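Local coordinates for putative endoribonuclease (Klebsiella pneumoniae, PDB 3LYB), which probably acts as an endoribonuclease or related hydrolase of the L-PSP (RidA-like) family, at the interface of chains A and B. Coordinates in Å, arbitrary orientation; residue numbers count along the deposited sequence, not the author numbering. Chains: chain A/B, Putative endoribonuclease.

The interface of chains A and B. Residues chain A 98, 126-130; chain B 100, 130, 132-133, 142.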
# COMPACT_ATOMS: atom_id res chain seq x y z
N VAL A 98 4.64 7.21 -30.39
CA VAL A 98 4.96 7.05 -28.98
C VAL A 98 3.65 6.67 -28.31
O VAL A 98 2.60 7.30 -28.55
CB VAL A 98 5.70 8.29 -28.32
CG1 VAL A 98 6.10 7.99 -26.85
CG2 VAL A 98 6.94 8.68 -29.11
N THR A 126 7.91 3.47 -29.69
CA THR A 126 8.30 3.50 -28.28
C THR A 126 7.05 3.23 -27.47
O THR A 126 6.00 3.75 -27.78
CB THR A 126 8.89 4.87 -27.84
OG1 THR A 126 9.98 5.22 -28.68
CG2 THR A 126 9.44 4.79 -26.43
N VAL A 127 7.18 2.42 -26.44
CA VAL A 127 6.06 1.96 -25.64
C VAL A 127 6.44 2.00 -24.16
O VAL A 127 7.42 1.36 -23.74
CB VAL A 127 5.74 0.50 -25.98
CG1 VAL A 127 4.79 -0.10 -24.96
CG2 VAL A 127 5.19 0.38 -27.42
N VAL A 128 5.67 2.73 -23.37
CA VAL A 128 5.89 2.79 -21.93
C VAL A 128 4.60 2.72 -21.16
O VAL A 128 3.54 3.09 -21.66
CB VAL A 128 6.59 4.08 -21.49
CG1 VAL A 128 8.04 4.10 -21.98
CG2 VAL A 128 5.85 5.29 -21.99
N GLN A 129 4.72 2.24 -19.92
CA GLN A 129 3.65 2.33 -18.96
C GLN A 129 3.88 3.55 -18.11
O GLN A 129 4.92 3.68 -17.47
CB GLN A 129 3.62 1.09 -18.08
CG GLN A 129 2.31 0.92 -17.30
CD GLN A 129 2.26 -0.38 -16.52
OE1 GLN A 129 2.25 -1.47 -17.11
NE2 GLN A 129 2.27 -0.27 -15.20
N VAL A 130 2.92 4.46 -18.13
CA VAL A 130 2.92 5.64 -17.25
C VAL A 130 1.76 5.49 -16.26
O VAL A 130 1.03 4.50 -16.31
CB VAL A 130 2.83 6.93 -18.09
CG1 VAL A 130 4.05 7.05 -19.01
CG2 VAL A 130 1.54 6.98 -18.93
N TYR B 100 13.95 6.44 -20.49
CA TYR B 100 12.94 5.98 -19.53
C TYR B 100 13.57 5.08 -18.46
O TYR B 100 14.32 4.17 -18.78
CB TYR B 100 11.80 5.27 -20.28
CG TYR B 100 11.15 6.09 -21.39
CD1 TYR B 100 10.22 7.09 -21.10
CD2 TYR B 100 11.48 5.88 -22.73
CE1 TYR B 100 9.62 7.86 -22.13
CE2 TYR B 100 10.89 6.65 -23.77
CZ TYR B 100 9.96 7.62 -23.46
OH TYR B 100 9.39 8.37 -24.46
N VAL B 130 9.24 6.07 -15.31
CA VAL B 130 7.94 5.54 -15.69
C VAL B 130 7.68 4.30 -14.86
O VAL B 130 8.46 4.00 -13.98
CB VAL B 130 7.85 5.29 -17.22
CG1 VAL B 130 8.23 6.57 -17.95
CG2 VAL B 130 8.75 4.12 -17.68
N GLU B 132 6.94 0.93 -15.99
CA GLU B 132 7.31 -0.36 -16.52
C GLU B 132 7.58 -0.09 -17.98
O GLU B 132 7.07 0.89 -18.54
CB GLU B 132 6.13 -1.35 -16.38
CG GLU B 132 6.53 -2.66 -15.78
CD GLU B 132 5.43 -3.68 -15.74
OE1 GLU B 132 4.63 -3.71 -14.77
OE2 GLU B 132 5.40 -4.49 -16.69
N MSE B 133 8.38 -0.96 -18.58
CA MSE B 133 8.41 -1.05 -20.03
C MSE B 133 8.29 -2.51 -20.51
O MSE B 133 8.17 -3.43 -19.69
CB MSE B 133 9.57 -0.27 -20.66
CG MSE B 133 10.80 -0.14 -19.85
SE MSE B 133 10.93 1.44 -18.67
CE MSE B 133 12.76 1.15 -18.22
N GLU B 142 15.11 2.09 -20.89
CA GLU B 142 14.81 2.06 -22.31
C GLU B 142 15.22 3.43 -22.85
O GLU B 142 14.90 4.46 -22.24
CB GLU B 142 13.33 1.78 -22.56
CG GLU B 142 13.01 1.66 -24.07
CD GLU B 142 11.54 1.43 -24.37
OE1 GLU B 142 10.79 1.06 -23.44
OE2 GLU B 142 11.11 1.59 -25.54
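A:Val128 sets CG1 anti to its own carbonyl carbon (chi1 -69°), which aims this methyl at B:Tyr100. CG of B:Tyr100 is also anti to its carbonyl carbon (chi1 -55°), which carries the ring to the valine; chi2 of -78° turns a face toward it. CG1 of A:Val128 sits over the ring centre, 3.8 Å from the centroid, in a CH-pi contact. The two side chains meet at about a right angle. Further along the ring, A:Thr126 brings its methyl CG2 to 3.6 Å from CE2 of B:Tyr100. The same methyl has carboxylate oxygen OE2 of B:Glu142 3.7 Å away, as the two side chains run past each other in opposite directions. A:Val98 CG1 approaches the phenol oxygen loosely.

The backbones join beside this apolar patch. The amide N of A:Gln129 donates a hydrogen bond to the carbonyl O of B:Glu132 at 3.0 Å. A:Gln129 pairs with B:Glu132, and A:Val128 with B:Met133 (selenomethionine), as antiparallel bridges. Strand 124-129 of chain A thus meets the short strand 132-133 of chain B. The side chains of A:Gln129 and B:Glu132 lie alongside each other, pointing the same way, with CB to CB 3.9 Å. Their amide and carboxylate planes are well turned from parallel.

This patch joins two copies of the protein by strand pairing and aromatic packing. L-PSP proteins commonly form trimers, so it probably contributes to such an assembly.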